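Local coordinates for protein pullulanase (Klebsiella oxytoca, PDB 2YOC) that probably hydrolyses alpha-1,6-glucosidic linkages in pullulan and related dextrins, as a calcium-binding glycosyl hydrolase exported by a type 2 secretion system, at residues B[24-29]-B[257-262]; B[29-34]-B[150-155]; B[43-48]-B[138-143]. One frame throughout, in Å; residues are numbered along the deposited sequence.

Contact 1 of 3, residues B[24-29]-B[257-262]; sequences RLPDVA and DGILIS
A single beta bridge between Arg24 and Ile259 joins the N-terminal segment to the turn that leads into strand 260-267. Two backbone hydrogen bonds make it. Arg24 N donates to Gly258 O at 2.8 Å, and Leu260 N donates to Arg24 O at 3.1 Å. The same Arg24 O also receives a CA-H...O contact from Ile259 CA at 3.3 Å. The bridge sits at the start of a strand of the mixed sheet of the pullulanase N2 region. Just before it, Asp257 OD1 accepts from Ile259 N at 2.9 Å, which forms an Asx turn. Gly258 has a positive phi of 97°, a backbone shape in which a side chain would collide with the carbonyl O of Asp257. The Arg24 side chain crosses that of Ile259 at a slant. The chain bends at chi3 (-82°), which turns NE out of line; chi4 then sets CZ. Ile259 CG1 lies over one face of the guanidinium, 3.4 Å from NH1, with CD1 close by at the same group. The other branch, Ile259 CG2, points to Pro26 and comes 4.2 Å from its CD. Leu260 contributes CB, set against Arg24 O. Leu25 and Leu260 both touch Phe204 of strand 203-204, and Leu25 is also hydrogen-bonded through its backbone to Gly202.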
ATOM      1  N   ARG B  24     -45.122 -26.097  37.079  1.00 93.43           N
ATOM      2  CA  ARG B  24     -45.567 -25.297  38.210  1.00 95.59           C
ATOM      3  C   ARG B  24     -44.507 -24.306  38.704  1.00 99.33           C
ATOM      4  O   ARG B  24     -43.315 -24.463  38.417  1.00 96.86           O
ATOM      5  CB  ARG B  24     -46.093 -26.191  39.354  1.00 98.84           C
ATOM      6  CG  ARG B  24     -45.206 -27.385  39.710  1.00113.28           C
ATOM      7  CD  ARG B  24     -45.580 -27.968  41.058  1.00136.09           C
ATOM      8  NE  ARG B  24     -44.995 -27.253  42.197  1.00152.86           N
ATOM      9  CZ  ARG B  24     -43.807 -27.535  42.725  1.00169.60           C
ATOM     10  NH1 ARG B  24     -43.047 -28.485  42.195  1.00156.01           N
ATOM     11  NH2 ARG B  24     -43.364 -26.856  43.776  1.00157.34           N
ATOM     12  N   LEU B  25     -44.964 -23.273  39.418  1.00 98.34           N
ATOM     13  CA  LEU B  25     -44.132 -22.212  39.994  1.00 99.14           C
ATOM     14  C   LEU B  25     -43.306 -22.750  41.193  1.00109.77           C
ATOM     15  O   LEU B  25     -43.719 -23.766  41.750  1.00110.59           O
ATOM     16  CB  LEU B  25     -45.072 -21.077  40.453  1.00 99.58           C
ATOM     17  CG  LEU B  25     -45.191 -19.841  39.550  1.00102.64           C
ATOM     18  CD1 LEU B  25     -45.876 -20.157  38.260  1.00102.33           C
ATOM     19  CD2 LEU B  25     -45.962 -18.744  40.231  1.00105.52           C
ATOM     20  N   PRO B  26     -42.174 -22.128  41.643  1.00109.87           N
ATOM     21  CA  PRO B  26     -41.453 -22.664  42.824  1.00111.82           C
ATOM     22  C   PRO B  26     -42.302 -22.735  44.095  1.00121.87           C
ATOM     23  O   PRO B  26     -43.168 -21.879  44.260  1.00122.40           O
ATOM     24  CB  PRO B  26     -40.270 -21.693  42.997  1.00112.33           C
ATOM     25  CG  PRO B  26     -40.685 -20.440  42.327  1.00115.69           C
ATOM     26  CD  PRO B  26     -41.504 -20.919  41.139  1.00110.70           C
ATOM     27  N   ASP B  27     -42.114 -23.778  44.953  1.00121.58           N
ATOM     28  CA  ASP B  27     -42.901 -23.937  46.196  1.00124.04           C
ATOM     29  C   ASP B  27     -42.532 -22.895  47.256  1.00128.15           C
ATOM     30  O   ASP B  27     -41.846 -23.176  48.235  1.00128.77           O
ATOM     31  CB  ASP B  27     -42.908 -25.381  46.741  1.00127.07           C
ATOM     32  CG  ASP B  27     -43.962 -25.665  47.818  1.00144.60           C
ATOM     33  OD1 ASP B  27     -44.923 -24.861  47.953  1.00146.03           O
ATOM     34  OD2 ASP B  27     -43.853 -26.714  48.489  1.00153.55           O
ATOM     35  N   VAL B  28     -42.983 -21.675  47.014  1.00123.58           N
ATOM     36  CA  VAL B  28     -42.770 -20.482  47.823  1.00123.28           C
ATOM     37  C   VAL B  28     -44.115 -19.755  47.788  1.00126.61           C
ATOM     38  O   VAL B  28     -44.657 -19.556  46.697  1.00125.42           O
ATOM     39  CB  VAL B  28     -41.638 -19.603  47.197  1.00126.16           C
ATOM     40  CG1 VAL B  28     -41.656 -18.173  47.771  1.00126.59           C
ATOM     41  CG2 VAL B  28     -40.253 -20.254  47.347  1.00124.94           C
ATOM     42  N   ALA B  29     -44.664 -19.375  48.940  1.00124.06           N
ATOM     43  CA  ALA B  29     -45.944 -18.670  48.971  1.00124.91           C
ATOM     44  C   ALA B  29     -45.812 -17.276  48.313  1.00127.58           C
ATOM     45  O   ALA B  29     -44.705 -16.722  48.254  1.00125.18           O
ATOM     46  CB  ALA B  29     -46.433 -18.539  50.403  1.00127.16           C
ATOM     47  N   ASP B 257     -38.777 -32.127  37.517  1.00 87.96           N
ATOM     48  CA  ASP B 257     -39.897 -32.088  38.456  1.00 89.76           C
ATOM     49  C   ASP B 257     -41.026 -31.153  38.002  1.00 94.00           C
ATOM     50  O   ASP B 257     -42.130 -31.190  38.562  1.00 95.01           O
ATOM     51  CB  ASP B 257     -39.398 -31.711  39.876  1.00 92.48           C
ATOM     52  CG  ASP B 257     -38.627 -30.402  39.964  1.00109.87           C
ATOM     53  OD1 ASP B 257     -39.188 -29.356  39.584  1.00109.33           O
ATOM     54  OD2 ASP B 257     -37.464 -30.424  40.440  1.00122.35           O
ATOM     55  N   GLY B 258     -40.740 -30.320  37.008  1.00 89.46           N
ATOM     56  CA  GLY B 258     -41.728 -29.396  36.465  1.00 89.20           C
ATOM     57  C   GLY B 258     -41.671 -27.987  37.012  1.00 91.67           C
ATOM     58  O   GLY B 258     -42.613 -27.216  36.829  1.00 91.73           O
ATOM     59  N   ILE B 259     -40.582 -27.625  37.692  1.00 86.70           N
ATOM     60  CA  ILE B 259     -40.494 -26.248  38.145  1.00 85.67           C
ATOM     61  C   ILE B 259     -39.986 -25.398  36.986  1.00 88.20           C
ATOM     62  O   ILE B 259     -39.007 -25.749  36.307  1.00 86.39           O
ATOM     63  CB  ILE B 259     -39.824 -26.028  39.522  1.00 88.72           C
ATOM     64  CG1 ILE B 259     -40.652 -26.730  40.618  1.00 89.55           C
ATOM     65  CG2 ILE B 259     -39.695 -24.524  39.843  1.00 90.47           C
ATOM     66  CD1 ILE B 259     -39.938 -26.931  41.888  1.00 90.56           C
ATOM     67  N   LEU B 260     -40.774 -24.361  36.675  1.00 84.81           N
ATOM     68  CA  LEU B 260     -40.543 -23.432  35.585  1.00 82.95           C
ATOM     69  C   LEU B 260     -39.175 -22.805  35.679  1.00 80.45           C
ATOM     70  O   LEU B 260     -38.794 -22.282  36.742  1.00 77.76           O
ATOM     71  CB  LEU B 260     -41.614 -22.337  35.620  1.00 84.57           C
ATOM     72  CG  LEU B 260     -41.483 -21.261  34.571  1.00 89.94           C
ATOM     73  CD1 LEU B 260     -42.587 -21.362  33.584  1.00 91.58           C
ATOM     74  CD2 LEU B 260     -41.385 -19.893  35.217  1.00 93.40           C
ATOM     75  N   ILE B 261     -38.447 -22.857  34.555  1.00 73.66           N
ATOM     76  CA  ILE B 261     -37.149 -22.211  34.444  1.00 70.42           C
ATOM     77  C   ILE B 261     -37.442 -20.916  33.688  1.00 75.07           C
ATOM     78  O   ILE B 261     -37.222 -19.820  34.219  1.00 74.41           O
ATOM     79  CB  ILE B 261     -36.069 -23.108  33.747  1.00 71.12           C
ATOM     80  CG1 ILE B 261     -36.065 -24.564  34.281  1.00 70.24           C
ATOM     81  CG2 ILE B 261     -34.676 -22.478  33.867  1.00 71.29           C
ATOM     82  CD1 ILE B 261     -35.225 -25.564  33.471  1.00 63.28           C
ATOM     83  N   SER B 262     -38.046 -21.061  32.478  1.00 72.65           N
ATOM     84  CA  SER B 262     -38.351 -19.977  31.543  1.00 71.69           C
ATOM     85  C   SER B 262     -39.680 -20.173  30.807  1.00 76.36           C
ATOM     86  O   SER B 262     -40.066 -21.299  30.468  1.00 75.54           O
ATOM     87  CB  SER B 262     -37.219 -19.849  30.520  1.00 71.72           C
ATOM     88  OG  SER B 262     -36.914 -18.496  30.220  1.00 80.77           O
TER

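Contact 2 of 3, residues B[29-34]-B[150-155]; sequences AVPGEA and DSRADA
Glu33 reaches the start of helix 152-159 and bonds to Arg152 N through OE2. The bond is 2.6 Å long and nearly straight, at 170°, and uses the syn lone pair of OE2. Glu33 CB points away from the helix. The chain bends at chi2 (-41°), which swings CD round, and the carboxylate then lies against Ser151 CA and CB and Arg152 CB. The Arg152 side chain runs past it the other way, and the carboxylate and guanidinium planes stand 89° apart. Their charged atoms are not in contact. The acid thus meets the backbone of the helix and not the arginine head. A carboxylate at the N-terminal end of a helix would be stabilised by the partial positive charge there. Ser151 is the N-cap, and its OG donates to Asp154 OD1 at 2.7 Å, from above the carboxylate plane. Arg152 bends at chi2 and chi3, and its guanidinium lies between two parts of the 29-34 loop. Pro31 CB lies over one face, 3.6 Å from NH1. Glu33 O lies 3.2 Å above the opposite face, offset toward the rim. Glu33 N is also near NH1, but both are donors, and no bond forms. The NH2 end makes a salt bridge to Asp94. Pro31 CG packs on the Arg152 backbone, 3.7 Å from its O. Ala153 CB meets Pro31 O at 3.7 Å. Phe156 of the same helix also touches Pro31.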
ATOM      1  N   ALA B  29     -44.664 -19.375  48.940  1.00124.06           N
ATOM      2  CA  ALA B  29     -45.944 -18.670  48.971  1.00124.91           C
ATOM      3  C   ALA B  29     -45.812 -17.276  48.313  1.00127.58           C
ATOM      4  O   ALA B  29     -44.705 -16.722  48.254  1.00125.18           O
ATOM      5  CB  ALA B  29     -46.433 -18.539  50.403  1.00127.16           C
ATOM      6  N   VAL B  30     -46.923 -16.733  47.774  1.00125.07           N
ATOM      7  CA  VAL B  30     -46.871 -15.411  47.153  1.00124.67           C
ATOM      8  C   VAL B  30     -46.683 -14.330  48.232  1.00130.23           C
ATOM      9  O   VAL B  30     -47.375 -14.367  49.251  1.00132.29           O
ATOM     10  CB  VAL B  30     -47.991 -15.104  46.120  1.00128.92           C
ATOM     11  CG1 VAL B  30     -48.011 -16.135  45.002  1.00127.84           C
ATOM     12  CG2 VAL B  30     -49.365 -14.982  46.768  1.00130.74           C
ATOM     13  N   PRO B  31     -45.707 -13.418  48.061  1.00125.19           N
ATOM     14  CA  PRO B  31     -45.453 -12.394  49.092  1.00125.44           C
ATOM     15  C   PRO B  31     -46.539 -11.341  49.274  1.00131.22           C
ATOM     16  O   PRO B  31     -47.278 -11.027  48.334  1.00130.12           O
ATOM     17  CB  PRO B  31     -44.153 -11.758  48.636  1.00125.67           C
ATOM     18  CG  PRO B  31     -44.137 -11.964  47.168  1.00129.58           C
ATOM     19  CD  PRO B  31     -44.782 -13.284  46.924  1.00125.19           C
ATOM     20  N   GLY B  32     -46.577 -10.775  50.480  1.00130.85           N
ATOM     21  CA  GLY B  32     -47.566  -9.776  50.862  1.00133.59           C
ATOM     22  C   GLY B  32     -47.045  -8.451  51.376  1.00140.13           C
ATOM     23  O   GLY B  32     -47.500  -7.976  52.421  1.00141.63           O
ATOM     24  N   GLU B  33     -46.128  -7.821  50.612  1.00136.25           N
ATOM     25  CA  GLU B  33     -45.530  -6.502  50.873  1.00135.94           C
ATOM     26  C   GLU B  33     -44.544  -6.426  52.026  1.00139.84           C
ATOM     27  O   GLU B  33     -43.457  -5.877  51.851  1.00138.32           O
ATOM     28  CB  GLU B  33     -46.581  -5.365  50.986  1.00138.60           C
ATOM     29  CG  GLU B  33     -47.569  -5.231  49.834  1.00147.07           C
ATOM     30  CD  GLU B  33     -47.018  -5.412  48.432  1.00160.16           C
ATOM     31  OE1 GLU B  33     -46.483  -4.436  47.859  1.00138.02           O
ATOM     32  OE2 GLU B  33     -47.118  -6.545  47.912  1.00157.39           O
ATOM     33  N   ALA B  34     -44.926  -6.935  53.207  1.00138.01           N
ATOM     34  CA  ALA B  34     -44.145  -6.894  54.452  1.00138.77           C
ATOM     35  C   ALA B  34     -44.059  -5.482  55.070  1.00144.67           C
ATOM     36  O   ALA B  34     -44.051  -5.369  56.298  1.00146.12           O
ATOM     37  CB  ALA B  34     -42.755  -7.503  54.266  1.00137.80           C
ATOM     38  N   ASP B 150     -47.608  -2.709  41.747  1.00138.33           N
ATOM     39  CA  ASP B 150     -48.253  -2.180  42.951  1.00140.16           C
ATOM     40  C   ASP B 150     -48.032  -3.122  44.135  1.00143.30           C
ATOM     41  O   ASP B 150     -48.067  -2.694  45.297  1.00144.46           O
ATOM     42  CB  ASP B 150     -49.755  -1.911  42.722  1.00143.86           C
ATOM     43  CG  ASP B 150     -50.559  -3.097  42.217  1.00154.62           C
ATOM     44  OD1 ASP B 150     -50.210  -3.638  41.135  1.00154.05           O
ATOM     45  OD2 ASP B 150     -51.569  -3.461  42.880  1.00160.36           O
ATOM     46  N   SER B 151     -47.798  -4.402  43.833  1.00136.80           N
ATOM     47  CA  SER B 151     -47.585  -5.403  44.855  1.00135.83           C
ATOM     48  C   SER B 151     -46.374  -6.278  44.599  1.00134.94           C
ATOM     49  O   SER B 151     -45.911  -6.407  43.464  1.00133.20           O
ATOM     50  CB  SER B 151     -48.842  -6.246  45.066  1.00140.38           C
ATOM     51  OG  SER B 151     -48.904  -7.381  44.218  1.00147.29           O
ATOM     52  N   ARG B 152     -45.875  -6.886  45.673  1.00129.58           N
ATOM     53  CA  ARG B 152     -44.783  -7.835  45.661  1.00127.38           C
ATOM     54  C   ARG B 152     -45.303  -9.098  44.960  1.00130.49           C
ATOM     55  O   ARG B 152     -44.546  -9.767  44.254  1.00129.00           O
ATOM     56  CB  ARG B 152     -44.379  -8.146  47.100  1.00127.33           C
ATOM     57  CG  ARG B 152     -42.887  -8.238  47.293  1.00134.96           C
ATOM     58  CD  ARG B 152     -42.511  -7.412  48.486  1.00144.20           C
ATOM     59  NE  ARG B 152     -41.574  -8.075  49.389  1.00152.19           N
ATOM     60  CZ  ARG B 152     -41.935  -8.776  50.460  1.00163.95           C
ATOM     61  NH1 ARG B 152     -43.219  -8.950  50.748  1.00149.57           N
ATOM     62  NH2 ARG B 152     -41.018  -9.320  51.239  1.00148.58           N
ATOM     63  N   ALA B 153     -46.621  -9.382  45.122  1.00127.58           N
ATOM     64  CA  ALA B 153     -47.340 -10.506  44.513  1.00126.70           C
ATOM     65  C   ALA B 153     -47.316 -10.388  42.980  1.00126.38           C
ATOM     66  O   ALA B 153     -46.787 -11.283  42.300  1.00124.54           O
ATOM     67  CB  ALA B 153     -48.779 -10.543  45.025  1.00129.39           C
ATOM     68  N   ASP B 154     -47.824  -9.240  42.458  1.00120.81           N
ATOM     69  CA  ASP B 154     -47.877  -8.882  41.038  1.00118.54           C
ATOM     70  C   ASP B 154     -46.494  -9.001  40.398  1.00117.06           C
ATOM     71  O   ASP B 154     -46.379  -9.491  39.269  1.00115.47           O
ATOM     72  CB  ASP B 154     -48.445  -7.460  40.862  1.00121.24           C
ATOM     73  CG  ASP B 154     -49.940  -7.321  41.113  1.00132.77           C
ATOM     74  OD1 ASP B 154     -50.441  -7.924  42.092  1.00135.40           O
ATOM     75  OD2 ASP B 154     -50.600  -6.566  40.362  1.00136.01           O
ATOM     76  N   ALA B 155     -45.446  -8.606  41.150  1.00110.61           N
ATOM     77  CA  ALA B 155     -44.056  -8.706  40.733  1.00107.59           C
ATOM     78  C   ALA B 155     -43.612 -10.174  40.704  1.00109.28           C
ATOM     79  O   ALA B 155     -43.086 -10.624  39.692  1.00107.86           O
ATOM     80  CB  ALA B 155     -43.172  -7.910  41.671  1.00108.02           C
TER

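Contact 3 of 3, residues B[43-48]-B[138-143]; sequences VIHLVD and TVSVIA
His45 and Ser140 are paired in a parallel ladder that runs from Val43-Thr138 to Leu46-Val141. Four backbone hydrogen bonds hold it: Val139 N to Val43 O, His45 N to Val139 O, Val141 N to His45 O, and Val47 N to Val141 O. The strand segments cross at -27°. The His45 side chain adds a fifth bond. Its CB lies 3.7 Å from both Ser140 OG and Val139 O. CG is anti to the carbonyl carbon (chi1 -58°), beside the backbone N, and lies 3.6 Å from Val139 O. ND1 donates to that oxygen at 2.8 Å, from well above the carbonyl plane. Val139 O is therefore gripped twice by one residue, through N and ND1. Ser140 OG is 3.2 Å from ND1. CE1 meets Thr138 OG1 at the ring edge, 3.6 Å away. NE2, at the far end, makes a weak hydrogen bond to Glu33 O. On the face formed by Ile44, Leu46, Val139 and Val141 the contacts are apolar. Ile44 CD1 touches Val139 CG1 at 3.6 Å, and its CG2 meets Val141 CG2. Val115 of strand 110-117 packs against Leu46 and Val141 there. Strand 41-46 is the middle strand of a three-stranded mixed sheet, parallel to 138-141 and antiparallel to 99-103. Such a sheet is consistent with the beta-sandwich fold of the bacterial pullulanase-associated domain family.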
ATOM      1  N   VAL B  43     -42.185   3.488  49.686  1.00144.38           N
ATOM      2  CA  VAL B  43     -41.491   2.219  49.872  1.00142.97           C
ATOM      3  C   VAL B  43     -41.333   1.422  48.563  1.00145.61           C
ATOM      4  O   VAL B  43     -42.319   1.182  47.867  1.00145.71           O
ATOM      5  CB  VAL B  43     -41.951   1.407  51.116  1.00147.61           C
ATOM      6  CG1 VAL B  43     -43.278   0.697  50.892  1.00147.82           C
ATOM      7  CG2 VAL B  43     -40.879   0.425  51.568  1.00146.51           C
ATOM      8  N   ILE B  44     -40.074   1.091  48.197  1.00140.29           N
ATOM      9  CA  ILE B  44     -39.737   0.324  46.988  1.00137.92           C
ATOM     10  C   ILE B  44     -39.199  -1.050  47.405  1.00141.02           C
ATOM     11  O   ILE B  44     -38.240  -1.125  48.178  1.00140.63           O
ATOM     12  CB  ILE B  44     -38.744   1.066  46.031  1.00139.34           C
ATOM     13  CG1 ILE B  44     -39.089   2.570  45.797  1.00140.33           C
ATOM     14  CG2 ILE B  44     -38.522   0.303  44.709  1.00138.26           C
ATOM     15  CD1 ILE B  44     -40.467   2.959  45.168  1.00147.97           C
ATOM     16  N   HIS B  45     -39.827  -2.128  46.897  1.00136.83           N
ATOM     17  CA  HIS B  45     -39.421  -3.504  47.180  1.00135.79           C
ATOM     18  C   HIS B  45     -38.611  -4.065  46.034  1.00137.41           C
ATOM     19  O   HIS B  45     -39.026  -3.978  44.868  1.00135.99           O
ATOM     20  CB  HIS B  45     -40.636  -4.428  47.334  1.00137.47           C
ATOM     21  CG  HIS B  45     -41.611  -4.053  48.397  1.00142.93           C
ATOM     22  ND1 HIS B  45     -42.737  -3.305  48.107  1.00145.91           N
ATOM     23  CD2 HIS B  45     -41.652  -4.425  49.696  1.00145.73           C
ATOM     24  CE1 HIS B  45     -43.404  -3.211  49.246  1.00147.01           C
ATOM     25  NE2 HIS B  45     -42.793  -3.876  50.228  1.00147.29           N
ATOM     26  N   LEU B  46     -37.486  -4.696  46.356  1.00132.68           N
ATOM     27  CA  LEU B  46     -36.743  -5.388  45.321  1.00130.36           C
ATOM     28  C   LEU B  46     -37.164  -6.836  45.466  1.00134.37           C
ATOM     29  O   LEU B  46     -37.033  -7.418  46.549  1.00133.85           O
ATOM     30  CB  LEU B  46     -35.214  -5.242  45.444  1.00129.09           C
ATOM     31  CG  LEU B  46     -34.419  -5.916  44.314  1.00131.29           C
ATOM     32  CD1 LEU B  46     -34.093  -4.941  43.242  1.00130.74           C
ATOM     33  CD2 LEU B  46     -33.150  -6.566  44.814  1.00131.92           C
ATOM     34  N   VAL B  47     -37.758  -7.388  44.415  1.00131.45           N
ATOM     35  CA  VAL B  47     -38.157  -8.779  44.466  1.00131.92           C
ATOM     36  C   VAL B  47     -36.958  -9.583  43.946  1.00137.67           C
ATOM     37  O   VAL B  47     -36.644  -9.572  42.744  1.00136.43           O
ATOM     38  CB  VAL B  47     -39.513  -9.079  43.784  1.00135.95           C
ATOM     39  CG1 VAL B  47     -39.917 -10.534  44.010  1.00135.87           C
ATOM     40  CG2 VAL B  47     -40.605  -8.149  44.314  1.00137.06           C
ATOM     41  N   ASP B  48     -36.214 -10.164  44.906  1.00136.01           N
ATOM     42  CA  ASP B  48     -35.012 -10.937  44.628  1.00135.38           C
ATOM     43  C   ASP B  48     -35.385 -12.329  44.195  1.00140.77           C
ATOM     44  O   ASP B  48     -35.890 -13.126  44.992  1.00140.88           O
ATOM     45  CB  ASP B  48     -34.049 -10.962  45.834  1.00137.41           C
ATOM     46  CG  ASP B  48     -32.637 -11.440  45.520  1.00144.20           C
ATOM     47  OD1 ASP B  48     -32.278 -11.510  44.318  1.00142.72           O
ATOM     48  OD2 ASP B  48     -31.882 -11.722  46.471  1.00150.29           O
ATOM     49  N   THR B 138     -46.560   2.105  48.040  1.00149.47           N
ATOM     50  CA  THR B 138     -45.918   0.804  48.223  1.00148.32           C
ATOM     51  C   THR B 138     -45.841   0.188  46.819  1.00149.74           C
ATOM     52  O   THR B 138     -46.863  -0.149  46.212  1.00149.80           O
ATOM     53  CB  THR B 138     -46.535  -0.067  49.364  1.00158.77           C
ATOM     54  OG1 THR B 138     -46.488  -1.448  49.005  1.00159.18           O
ATOM     55  CG2 THR B 138     -47.951   0.321  49.751  1.00159.17           C
ATOM     56  N   VAL B 139     -44.622   0.143  46.287  1.00143.25           N
ATOM     57  CA  VAL B 139     -44.290  -0.284  44.939  1.00140.65           C
ATOM     58  C   VAL B 139     -43.245  -1.407  44.968  1.00141.82           C
ATOM     59  O   VAL B 139     -42.506  -1.517  45.944  1.00141.27           O
ATOM     60  CB  VAL B 139     -43.836   0.997  44.178  1.00143.84           C
ATOM     61  CG1 VAL B 139     -42.624   0.775  43.281  1.00141.59           C
ATOM     62  CG2 VAL B 139     -44.992   1.624  43.417  1.00144.23           C
ATOM     63  N   SER B 140     -43.192  -2.238  43.908  1.00136.63           N
ATOM     64  CA  SER B 140     -42.245  -3.351  43.795  1.00134.85           C
ATOM     65  C   SER B 140     -41.587  -3.413  42.409  1.00136.91           C
ATOM     66  O   SER B 140     -42.251  -3.149  41.401  1.00137.06           O
ATOM     67  CB  SER B 140     -42.942  -4.672  44.103  1.00138.34           C
ATOM     68  OG  SER B 140     -43.707  -4.593  45.295  1.00146.67           O
ATOM     69  N   VAL B 141     -40.281  -3.754  42.362  1.00131.04           N
ATOM     70  CA  VAL B 141     -39.512  -3.868  41.111  1.00128.59           C
ATOM     71  C   VAL B 141     -38.631  -5.141  41.094  1.00132.05           C
ATOM     72  O   VAL B 141     -38.220  -5.621  42.158  1.00132.74           O
ATOM     73  CB  VAL B 141     -38.716  -2.579  40.718  1.00131.14           C
ATOM     74  CG1 VAL B 141     -39.644  -1.431  40.350  1.00131.64           C
ATOM     75  CG2 VAL B 141     -37.736  -2.149  41.808  1.00131.06           C
ATOM     76  N   ILE B 142     -38.368  -5.692  39.888  1.00126.77           N
ATOM     77  CA  ILE B 142     -37.514  -6.878  39.683  1.00125.20           C
ATOM     78  C   ILE B 142     -36.309  -6.432  38.845  1.00127.53           C
ATOM     79  O   ILE B 142     -36.472  -5.569  37.984  1.00126.52           O
ATOM     80  CB  ILE B 142     -38.253  -8.060  38.988  1.00127.99           C
ATOM     81  CG1 ILE B 142     -39.711  -8.222  39.454  1.00129.51           C
ATOM     82  CG2 ILE B 142     -37.471  -9.370  39.150  1.00128.19           C
ATOM     83  CD1 ILE B 142     -40.630  -8.783  38.358  1.00134.64           C
ATOM     84  N   ALA B 143     -35.116  -7.014  39.081  1.00123.99           N
ATOM     85  CA  ALA B 143     -33.901  -6.655  38.338  1.00123.16           C
ATOM     86  C   ALA B 143     -34.002  -6.886  36.823  1.00126.45           C
ATOM     87  O   ALA B 143     -34.404  -7.967  36.388  1.00125.02           O
ATOM     88  CB  ALA B 143     -32.693  -7.375  38.911  1.00123.38           C
TER

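How the contacts relate
Contacts 1 and 2 follow each other along the N-terminal chain and share Ala29, with centres about 17 Å apart. Contact 1 ties this chain to the N2 region, contact 2 to helix 152-159. Contacts 2 and 3 are neighbours, about 9 Å between centres, and they touch. Strand 138-141 and helix 152-159 are consecutive, and Glu33 lies against both: its OE1 is 3.2 Å from Thr138 OG1. Ser140 OG lies 3.2 Å from Arg152 N. Contacts 1 and 3 do not touch; their nearest atoms are about 8 Å apart. All three lie on the same side of the chain's centre, 41 to 47 Å from it (contact centres).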